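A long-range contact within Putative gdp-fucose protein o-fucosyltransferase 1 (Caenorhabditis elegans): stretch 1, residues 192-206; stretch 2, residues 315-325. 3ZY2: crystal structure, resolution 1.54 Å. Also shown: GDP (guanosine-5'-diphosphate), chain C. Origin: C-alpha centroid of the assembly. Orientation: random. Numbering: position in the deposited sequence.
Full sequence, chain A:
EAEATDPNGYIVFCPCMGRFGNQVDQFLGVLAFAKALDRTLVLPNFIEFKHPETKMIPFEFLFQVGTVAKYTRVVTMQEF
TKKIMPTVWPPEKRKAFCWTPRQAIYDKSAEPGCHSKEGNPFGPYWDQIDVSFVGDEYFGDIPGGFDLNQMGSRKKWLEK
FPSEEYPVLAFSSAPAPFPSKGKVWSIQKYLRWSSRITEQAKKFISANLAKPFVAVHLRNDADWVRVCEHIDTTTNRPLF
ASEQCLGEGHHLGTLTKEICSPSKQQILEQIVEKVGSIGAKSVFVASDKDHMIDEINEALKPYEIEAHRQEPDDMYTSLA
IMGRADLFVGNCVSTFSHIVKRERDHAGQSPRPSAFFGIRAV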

ATOM      1  N   ARG A 192       6.218 -29.401  -0.969  1.00 13.17           N
ATOM      2  CA  ARG A 192       6.172 -30.731  -1.577  1.00 13.36           C
ATOM      3  C   ARG A 192       4.704 -31.063  -1.795  1.00 13.21           C
ATOM      4  O   ARG A 192       3.916 -30.994  -0.856  1.00 13.42           O
ATOM      5  CB  ARG A 192       6.794 -31.748  -0.624  1.00 15.23           C
ATOM      6  CG  ARG A 192       6.725 -33.180  -1.163  1.00 16.61           C
ATOM      7  CD  ARG A 192       7.524 -34.131  -0.313  1.00 20.48           C
ATOM      8  NE  ARG A 192       8.950 -33.778  -0.332  1.00 22.18           N
ATOM      9  CZ  ARG A 192       9.875 -34.327   0.449  1.00 26.92           C
ATOM     10  NH1 ARG A 192       9.553 -35.276   1.326  1.00 27.29           N
ATOM     11  NH2 ARG A 192      11.130 -33.920   0.348  1.00 28.09           N
ATOM     12  N   TRP A 193       4.333 -31.429  -3.022  1.00 12.59           N
ATOM     13  CA  TRP A 193       2.933 -31.740  -3.317  1.00 13.10           C
ATOM     14  C   TRP A 193       2.378 -32.803  -2.398  1.00 13.50           C
ATOM     15  O   TRP A 193       3.062 -33.773  -2.045  1.00 15.02           O
ATOM     16  CB  TRP A 193       2.722 -32.158  -4.782  1.00 12.00           C
ATOM     17  CG  TRP A 193       3.199 -31.080  -5.709  1.00 12.07           C
ATOM     18  CD1 TRP A 193       4.371 -31.072  -6.419  1.00 13.54           C
ATOM     19  CD2 TRP A 193       2.563 -29.822  -5.959  1.00 11.93           C
ATOM     20  NE1 TRP A 193       4.485 -29.894  -7.116  1.00 13.97           N
ATOM     21  CE2 TRP A 193       3.395 -29.107  -6.852  1.00 12.07           C
ATOM     22  CE3 TRP A 193       1.367 -29.226  -5.523  1.00 13.46           C
ATOM     23  CZ2 TRP A 193       3.073 -27.812  -7.312  1.00 12.93           C
ATOM     24  CZ3 TRP A 193       1.039 -27.948  -5.988  1.00 14.19           C
ATOM     25  CH2 TRP A 193       1.889 -27.264  -6.888  1.00 14.13           C
ATOM     26  N   SER A 194       1.105 -32.631  -2.042  1.00 13.38           N
ATOM     27  CA  SER A 194       0.416 -33.621  -1.220  1.00 14.23           C
ATOM     28  C   SER A 194       0.540 -34.991  -1.874  1.00 15.29           C
ATOM     29  O   SER A 194       0.717 -35.113  -3.115  1.00 14.91           O
ATOM     30  CB  SER A 194      -1.055 -33.239  -1.073  1.00 15.48           C
ATOM     31  OG  SER A 194      -1.696 -33.255  -2.352  1.00 16.45           O
ATOM     32  N   SER A 195       0.462 -36.033  -1.066  1.00 16.53           N
ATOM     33  CA  SER A 195       0.556 -37.374  -1.607  1.00 17.49           C
ATOM     34  C   SER A 195      -0.501 -37.617  -2.685  1.00 17.06           C
ATOM     35  O   SER A 195      -0.224 -38.281  -3.680  1.00 17.14           O
ATOM     36  CB  SER A 195       0.459 -38.396  -0.481  1.00 19.10           C
ATOM     37  OG  SER A 195      -0.807 -38.323   0.126  1.00 25.20           O
ATOM     38  N   ARG A 196      -1.693 -37.061  -2.510  1.00 16.77           N
ATOM     39  CA  ARG A 196      -2.764 -37.231  -3.504  1.00 17.36           C
ATOM     40  C   ARG A 196      -2.332 -36.691  -4.872  1.00 15.77           C
ATOM     41  O   ARG A 196      -2.539 -37.349  -5.902  1.00 15.89           O
ATOM     42  CB  ARG A 196      -4.026 -36.537  -3.012  1.00 18.39           C
ATOM     43  CG  ARG A 196      -5.237 -36.677  -3.940  1.00 20.78           C
ATOM     44  CD  ARG A 196      -6.364 -35.761  -3.455  1.00 25.58           C
ATOM     45  NE  ARG A 196      -5.897 -34.382  -3.277  1.00 26.70           N
ATOM     46  CZ  ARG A 196      -5.897 -33.449  -4.225  1.00 27.19           C
ATOM     47  NH1 ARG A 196      -6.368 -33.703  -5.443  1.00 28.24           N
ATOM     48  NH2 ARG A 196      -5.415 -32.251  -3.959  1.00 25.16           N
ATOM     49  N   ILE A 197      -1.781 -35.480  -4.892  1.00 14.62           N
ATOM     50  CA  ILE A 197      -1.343 -34.870  -6.148  1.00 13.59           C
ATOM     51  C   ILE A 197      -0.152 -35.599  -6.740  1.00 13.74           C
ATOM     52  O   ILE A 197      -0.071 -35.824  -7.964  1.00 14.01           O
ATOM     53  CB  ILE A 197      -1.031 -33.372  -5.932  1.00 12.91           C
ATOM     54  CG1 ILE A 197      -2.354 -32.641  -5.731  1.00 12.49           C
ATOM     55  CG2 ILE A 197      -0.266 -32.818  -7.124  1.00 12.60           C
ATOM     56  CD1 ILE A 197      -2.232 -31.213  -5.230  1.00 15.89           C
ATOM     57  N   THR A 198       0.790 -35.974  -5.884  1.00 14.66           N
ATOM     58  CA  THR A 198       1.962 -36.697  -6.339  1.00 15.57           C
ATOM     59  C   THR A 198       1.546 -37.992  -7.043  1.00 15.84           C
ATOM     60  O   THR A 198       2.018 -38.298  -8.142  1.00 15.30           O
ATOM     61  CB  THR A 198       2.907 -36.942  -5.157  1.00 15.83           C
ATOM     62  OG1 THR A 198       3.317 -35.655  -4.641  1.00 18.72           O
ATOM     63  CG2 THR A 198       4.131 -37.746  -5.569  1.00 18.16           C
ATOM     64  N   GLU A 199       0.640 -38.733  -6.425  1.00 15.12           N
ATOM     65  CA  GLU A 199       0.188 -39.983  -6.995  1.00 15.92           C
ATOM     66  C   GLU A 199      -0.549 -39.770  -8.305  1.00 15.08           C
ATOM     67  O   GLU A 199      -0.401 -40.560  -9.251  1.00 15.90           O
ATOM     68  CB  GLU A 199      -0.676 -40.730  -5.965  1.00 16.74           C
ATOM     69  CG  GLU A 199       0.145 -41.354  -4.817  1.00 22.28           C
ATOM     70  CD  GLU A 199       1.410 -42.073  -5.299  1.00 25.38           C
ATOM     71  OE1 GLU A 199       1.298 -43.010  -6.120  1.00 26.83           O
ATOM     72  OE2 GLU A 199       2.524 -41.691  -4.866  1.00 30.83           O
ATOM     73  N   GLN A 200      -1.350 -38.711  -8.386  1.00 15.17           N
ATOM     74  CA  GLN A 200      -2.062 -38.412  -9.634  1.00 14.97           C
ATOM     75  C   GLN A 200      -1.048 -38.134 -10.754  1.00 14.00           C
ATOM     76  O   GLN A 200      -1.214 -38.589 -11.898  1.00 14.41           O
ATOM     77  CB  GLN A 200      -2.991 -37.207  -9.470  1.00 14.86           C
ATOM     78  CG  GLN A 200      -4.312 -37.551  -8.767  1.00 18.08           C
ATOM     79  CD  GLN A 200      -5.101 -36.341  -8.334  1.00 21.96           C
ATOM     80  OE1 GLN A 200      -4.735 -35.193  -8.606  1.00 26.60           O
ATOM     81  NE2 GLN A 200      -6.193 -36.597  -7.616  1.00 25.94           N
ATOM     82  N   ALA A 201       0.016 -37.415 -10.410  1.00 12.91           N
ATOM     83  CA  ALA A 201       1.075 -37.100 -11.385  1.00 12.94           C
ATOM     84  C   ALA A 201       1.810 -38.350 -11.836  1.00 13.94           C
ATOM     85  O   ALA A 201       2.020 -38.544 -13.043  1.00 13.55           O
ATOM     86  CB  ALA A 201       2.057 -36.091 -10.789  1.00 12.80           C
ATOM     87  N   LYS A 202       2.184 -39.194 -10.873  1.00 14.67           N
ATOM     88  CA  LYS A 202       2.881 -40.436 -11.177  1.00 15.60           C
ATOM     89  C   LYS A 202       2.030 -41.310 -12.087  1.00 15.76           C
ATOM     90  O   LYS A 202       2.537 -41.883 -13.062  1.00 14.94           O
ATOM     91  CB  LYS A 202       3.241 -41.179  -9.896  1.00 15.96           C
ATOM     92  CG  LYS A 202       4.329 -40.521  -9.093  1.00 19.77           C
ATOM     93  CD  LYS A 202       4.534 -41.220  -7.751  1.00 24.19           C
ATOM     94  CE  LYS A 202       5.765 -40.664  -7.018  1.00 28.51           C
ATOM     95  NZ  LYS A 202       6.067 -41.369  -5.732  1.00 32.30           N
ATOM     96  N   LYS A 203       0.731 -41.403 -11.802  1.00 15.60           N
ATOM     97  CA  LYS A 203      -0.151 -42.241 -12.611  1.00 16.33           C
ATOM     98  C   LYS A 203      -0.283 -41.725 -14.027  1.00 15.51           C
ATOM     99  O   LYS A 203      -0.263 -42.504 -14.973  1.00 16.41           O
ATOM    100  CB  LYS A 203      -1.541 -42.385 -11.986  1.00 17.03           C
ATOM    101  CG  LYS A 203      -1.607 -43.387 -10.866  1.00 20.45           C
ATOM    102  CD  LYS A 203      -3.075 -43.640 -10.521  1.00 20.95           C
ATOM    103  CE  LYS A 203      -3.244 -44.534  -9.289  1.00 24.83           C
ATOM    104  NZ  LYS A 203      -2.714 -43.894  -8.067  1.00 26.83           N
ATOM    105  N   PHE A 204      -0.408 -40.406 -14.184  1.00 14.42           N
ATOM    106  CA  PHE A 204      -0.552 -39.847 -15.526  1.00 14.25           C
ATOM    107  C   PHE A 204       0.721 -40.099 -16.334  1.00 12.72           C
ATOM    108  O   PHE A 204       0.660 -40.445 -17.512  1.00 13.63           O
ATOM    109  CB  PHE A 204      -0.852 -38.342 -15.473  1.00 14.26           C
ATOM    110  CG  PHE A 204      -1.121 -37.750 -16.838  1.00 14.16           C
ATOM    111  CD1 PHE A 204      -0.062 -37.251 -17.628  1.00 13.74           C
ATOM    112  CD2 PHE A 204      -2.418 -37.706 -17.355  1.00 16.88           C
ATOM    113  CE1 PHE A 204      -0.320 -36.735 -18.904  1.00 15.56           C
ATOM    114  CE2 PHE A 204      -2.668 -37.168 -18.607  1.00 17.61           C
ATOM    115  CZ  PHE A 204      -1.620 -36.687 -19.386  1.00 16.98           C
ATOM    116  N   ILE A 205       1.878 -39.883 -15.703  1.00 12.88           N
ATOM    117  CA  ILE A 205       3.160 -40.108 -16.384  1.00 12.18           C
ATOM    118  C   ILE A 205       3.261 -41.588 -16.809  1.00 12.84           C
ATOM    119  O   ILE A 205       3.539 -41.898 -17.977  1.00 12.68           O
ATOM    120  CB  ILE A 205       4.342 -39.667 -15.500  1.00 10.79           C
ATOM    121  CG1 ILE A 205       4.305 -38.150 -15.358  1.00 12.36           C
ATOM    122  CG2 ILE A 205       5.687 -40.104 -16.100  1.00 12.47           C
ATOM    123  CD1 ILE A 205       5.031 -37.651 -14.085  1.00 12.83           C
ATOM    124  N   SER A 206       3.040 -42.501 -15.861  1.00 13.67           N
ATOM    125  CA  SER A 206       3.187 -43.915 -16.160  1.00 14.69           C
ATOM    126  C   SER A 206       2.271 -44.337 -17.316  1.00 15.60           C
ATOM    127  O   SER A 206       2.703 -45.050 -18.223  1.00 16.35           O
ATOM    128  CB  SER A 206       2.893 -44.730 -14.896  1.00 15.75           C
ATOM    129  OG  SER A 206       3.082 -46.114 -15.121  1.00 20.58           O
ATOM    130  N   MET A 315      -4.702 -27.719 -12.487  1.00 15.17           N
ATOM    131  CA  MET A 315      -3.490 -26.914 -12.438  1.00 14.10           C
ATOM    132  C   MET A 315      -2.409 -27.504 -11.530  1.00 12.17           C
ATOM    133  O   MET A 315      -1.222 -27.368 -11.832  1.00 13.17           O
ATOM    134  CB  MET A 315      -3.766 -25.444 -12.106  1.00 14.37           C
ATOM    135  CG  MET A 315      -3.922 -25.136 -10.617  1.00 16.86           C
ATOM    136  SD  MET A 315      -4.306 -23.380 -10.300  1.00 20.97           S
ATOM    137  CE  MET A 315      -6.052 -23.540 -10.384  1.00 20.17           C
ATOM    138  N   TYR A 316      -2.804 -28.118 -10.408  1.00 11.08           N
ATOM    139  CA  TYR A 316      -1.798 -28.533  -9.426  1.00 11.53           C
ATOM    140  C   TYR A 316      -1.102 -29.796  -9.887  1.00 11.76           C
ATOM    141  O   TYR A 316       0.134 -29.911  -9.779  1.00 12.06           O
ATOM    142  CB  TYR A 316      -2.417 -28.698  -8.032  1.00 11.64           C
ATOM    143  CG  TYR A 316      -3.274 -27.519  -7.652  1.00 11.44           C
ATOM    144  CD1 TYR A 316      -2.693 -26.277  -7.326  1.00 12.03           C
ATOM    145  CD2 TYR A 316      -4.680 -27.620  -7.658  1.00 11.85           C
ATOM    146  CE1 TYR A 316      -3.493 -25.158  -6.999  1.00 12.35           C
ATOM    147  CE2 TYR A 316      -5.476 -26.501  -7.323  1.00 12.38           C
ATOM    148  CZ  TYR A 316      -4.869 -25.281  -6.997  1.00 12.97           C
ATOM    149  OH  TYR A 316      -5.604 -24.144  -6.659  1.00 14.60           O
ATOM    150  N   THR A 317      -1.882 -30.719 -10.421  1.00 13.12           N
ATOM    151  CA  THR A 317      -1.325 -31.956 -10.953  1.00 13.56           C
ATOM    152  C   THR A 317      -0.456 -31.615 -12.163  1.00 12.33           C
ATOM    153  O   THR A 317       0.618 -32.201 -12.322  1.00 13.06           O
ATOM    154  CB  THR A 317      -2.395 -33.001 -11.285  1.00 14.44           C
ATOM    155  OG1 THR A 317      -3.148 -33.282 -10.088  1.00 17.53           O
ATOM    156  CG2 THR A 317      -1.754 -34.290 -11.781  1.00 16.04           C
ATOM    157  N   SER A 318      -0.847 -30.611 -12.946  1.00 12.11           N
ATOM    158  CA  SER A 318       0.021 -30.161 -14.060  1.00 11.68           C
ATOM    159  C   SER A 318       1.356 -29.656 -13.542  1.00 11.68           C
ATOM    160  O   SER A 318       2.395 -29.997 -14.098  1.00 11.42           O
ATOM    161  CB  SER A 318      -0.637 -29.093 -14.936  1.00 13.48           C
ATOM    162  OG  SER A 318      -1.663 -29.675 -15.733  1.00 16.14           O
ATOM    163  N   LEU A 319       1.339 -28.815 -12.509  1.00 10.34           N
ATOM    164  CA  LEU A 319       2.602 -28.353 -11.925  1.00 10.02           C
ATOM    165  C   LEU A 319       3.473 -29.531 -11.462  1.00 10.06           C
ATOM    166  O   LEU A 319       4.707 -29.551 -11.672  1.00  9.93           O
ATOM    167  CB  LEU A 319       2.319 -27.415 -10.730  1.00 10.02           C
ATOM    168  CG  LEU A 319       1.777 -26.030 -11.136  1.00  9.55           C
ATOM    169  CD1 LEU A 319       1.212 -25.364  -9.907  1.00 10.24           C
ATOM    170  CD2 LEU A 319       2.872 -25.149 -11.747  1.00 12.54           C
ATOM    171  N   ALA A 320       2.844 -30.495 -10.789  1.00 10.44           N
ATOM    172  CA  ALA A 320       3.566 -31.647 -10.277  1.00 10.95           C
ATOM    173  C   ALA A 320       4.193 -32.457 -11.417  1.00 10.95           C
ATOM    174  O   ALA A 320       5.358 -32.861 -11.325  1.00 11.02           O
ATOM    175  CB  ALA A 320       2.630 -32.515  -9.432  1.00 12.03           C
ATOM    176  N   ILE A 321       3.427 -32.684 -12.484  1.00 10.08           N
ATOM    177  CA  ILE A 321       3.944 -33.422 -13.654  1.00  9.71           C
ATOM    178  C   ILE A 321       5.134 -32.696 -14.258  1.00 10.89           C
ATOM    179  O   ILE A 321       6.136 -33.300 -14.580  1.00 11.52           O
ATOM    180  CB  ILE A 321       2.840 -33.663 -14.709  1.00 10.21           C
ATOM    181  CG1 ILE A 321       1.800 -34.659 -14.163  1.00 10.25           C
ATOM    182  CG2 ILE A 321       3.431 -34.196 -16.043  1.00 10.98           C
ATOM    183  CD1 ILE A 321       0.518 -34.658 -14.935  1.00 11.70           C
ATOM    184  N   MET A 322       5.022 -31.378 -14.410  1.00 10.54           N
ATOM    185  CA  MET A 322       6.126 -30.614 -14.992  1.00 10.96           C
ATOM    186  C   MET A 322       7.351 -30.672 -14.094  1.00 11.42           C
ATOM    187  O   MET A 322       8.480 -30.662 -14.596  1.00 11.82           O
ATOM    188  CB  MET A 322       5.687 -29.165 -15.273  1.00 11.40           C
ATOM    189  CG  MET A 322       4.576 -29.067 -16.347  1.00 11.61           C
ATOM    190  SD  MET A 322       4.216 -27.387 -16.938  1.00 15.21           S
ATOM    191  CE  MET A 322       3.182 -26.906 -15.561  1.00 13.74           C
ATOM    192  N   GLY A 323       7.155 -30.725 -12.774  1.00 10.81           N
ATOM    193  CA  GLY A 323       8.304 -30.821 -11.848  1.00 12.49           C
ATOM    194  C   GLY A 323       9.019 -32.158 -11.984  1.00 12.17           C
ATOM    195  O   GLY A 323      10.232 -32.255 -11.683  1.00 13.89           O
ATOM    196  N   ARG A 324       8.299 -33.180 -12.464  1.00 12.03           N
ATOM    197  CA  ARG A 324       8.846 -34.546 -12.625  1.00 12.60           C
ATOM    198  C   ARG A 324       9.425 -34.831 -14.003  1.00 11.90           C
ATOM    199  O   ARG A 324      10.030 -35.896 -14.210  1.00 13.17           O
ATOM    200  CB  ARG A 324       7.755 -35.583 -12.331  1.00 12.19           C
ATOM    201  CG  ARG A 324       7.324 -35.534 -10.868  1.00 14.37           C
ATOM    202  CD  ARG A 324       6.183 -36.518 -10.560  1.00 16.31           C
ATOM    203  NE  ARG A 324       6.705 -37.866 -10.450  1.00 17.93           N
ATOM    204  CZ  ARG A 324       7.181 -38.420  -9.330  1.00 21.61           C
ATOM    205  NH1 ARG A 324       7.197 -37.760  -8.173  1.00 21.40           N
ATOM    206  NH2 ARG A 324       7.655 -39.658  -9.374  1.00 24.13           N
ATOM    207  N   ALA A 325       9.283 -33.883 -14.927  1.00 11.26           N
ATOM    208  CA  ALA A 325       9.677 -34.078 -16.329  1.00 10.68           C
ATOM    209  C   ALA A 325      11.173 -34.266 -16.490  1.00 11.46           C
ATOM    210  O   ALA A 325      11.942 -33.791 -15.675  1.00 11.83           O
ATOM    211  CB  ALA A 325       9.215 -32.889 -17.180  1.00 10.62           C
TER
HETATM  212  PB  GDP C1381       0.829 -15.993 -14.081  0.50 29.74           P
HETATM  213  O1B GDP C1381       1.005 -17.104 -15.049  0.50 17.02           O
HETATM  214  O2B GDP C1381       1.895 -15.299 -13.174  0.50 22.43           O
HETATM  215  O3B GDP C1381      -0.671 -15.312 -14.064  0.50 23.19           O
HETATM  216  O3A GDP C1381       0.337 -17.263 -13.031  0.50 15.80           O
HETATM  217  PA  GDP C1381      -0.819 -17.143 -11.766  0.50 25.82           P
HETATM  218  O1A GDP C1381      -0.587 -18.853 -11.520  0.50 17.65           O
HETATM  219  O2A GDP C1381      -0.737 -16.243 -10.792  0.50 10.46           O
HETATM  220  O5' GDP C1381      -2.067 -16.745 -12.992  0.50 24.32           O
HETATM  221  C5' GDP C1381      -2.048 -17.921 -13.526  0.50 20.91           C
HETATM  222  C4' GDP C1381      -3.117 -18.686 -13.812  0.50 28.72           C
HETATM  223  O4' GDP C1381      -3.881 -19.024 -14.898  0.50 28.48           O
HETATM  224  C3' GDP C1381      -2.822 -19.840 -13.099  0.50 23.44           C
HETATM  225  O3' GDP C1381      -3.168 -20.209 -11.437  0.50 21.22           O
HETATM  226  C2' GDP C1381      -4.327 -21.377 -13.530  0.50 50.32           C
HETATM  227  O2' GDP C1381      -5.372 -20.954 -12.774  0.50 20.56           O
HETATM  228  C1' GDP C1381      -4.250 -20.758 -14.915  0.50 29.92           C
HETATM  229  N9  GDP C1381      -3.270 -21.341 -15.508  0.50 25.66           N
HETATM  230  C8  GDP C1381      -1.720 -20.581 -16.102  0.50 26.93           C
HETATM  231  N7  GDP C1381      -1.404 -21.771 -16.501  0.50 30.98           N
HETATM  232  C5  GDP C1381      -1.997 -22.897 -16.442  0.50 21.33           C
HETATM  233  C6  GDP C1381      -1.997 -24.599 -16.795  0.50 26.25           C
HETATM  234  O6  GDP C1381      -1.007 -24.826 -17.317  0.50 22.12           O
HETATM  235  N1  GDP C1381      -2.935 -24.968 -16.416  0.50 22.09           N
HETATM  236  C2  GDP C1381      -4.013 -24.727 -15.846  0.50 23.77           C
HETATM  237  N2  GDP C1381      -4.807 -25.266 -15.575  0.50 19.79           N
HETATM  238  N3  GDP C1381      -4.465 -23.306 -15.334  0.50 25.23           N
HETATM  239  C4  GDP C1381      -3.345 -22.476 -15.707  0.50 22.66           C

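Two helices, residues 195-206 and 315-324, cross at 63° with their axes 8.6 Å apart at closest approach. Ala-201 and Ala-320 meet between them, their CB atoms 3.9 Å apart. Around this pair, three larger residues, Arg-324, Trp-193 and Ile-321, cover the most surface.

Trp-193 precedes the first helix, and its broad indole lies against the second. The CB of Ala-320 sits 3.9 Å from the centroid of the five-membered ring and only 17° off the ring normal, a CH-pi contact over the face. A small apolar methyl suits this place because it packs flat over the ring, in a weak attraction that is largely dispersion, while the ring lies close to the backbone: Trp-193 NE1 is 3.7 Å from Ala-320 CA. The six-membered part of the indole extends the apolar surface, with CZ2 of Trp-193 3.5 Å from CB of Leu-319. The indole N-H need not be left unsatisfied, since NE1 is hydrogen-bonded elsewhere in the structure.

Ile-321, from the second helix, packs against the first by apolar contacts. Its CA-to-CB bond points sideways, but the end of the side chain comes nearer, and in its m, t rotamer the branched chain presents different carbons to different neighbours. CG1 of Ile-321 lies 3.7 Å from CB of Ala-201, its CD1 3.8 Å from CD1 of Phe-204, and its CG2 4.1 Å from CG1 of Ile-205. Ala-201 is itself a knob, its single methyl seated among Thr-317, Ala-320, Ile-321 and Arg-324.

Arg-324 covers the largest area of all and forms the reciprocal knob, among Thr-198, Ala-201, Lys-202 and Ile-205. Its aliphatic portion packs like a hydrophobic residue, CB lying 3.8 Å from CD1 of Ile-205, while Arg-324 as a whole remains partly exposed. CG of Lys-202 lies over one face of the planar guanidinium. The two cationic ends are also close, with NZ of Lys-202 4.3 Å from NH2 of Arg-324, so this contact is one of packing, not charge pairing. Within its own helix, NZ of Lys-202 forms a long salt bridge with OE2 of Glu-199, at 3.7 Å, which can offset part of the repulsion.

Polar pairing between the helices is sparse. Thr-317 OG1 and Gln-200 OE1 are 2.9 Å apart in a weak hydrogen bond. Threonine suits this position because, beside that hydroxyl, it offers a methyl that packs on the Ala-201 side chain, with Thr-317 CG2 4.3 Å from Ala-201 CB.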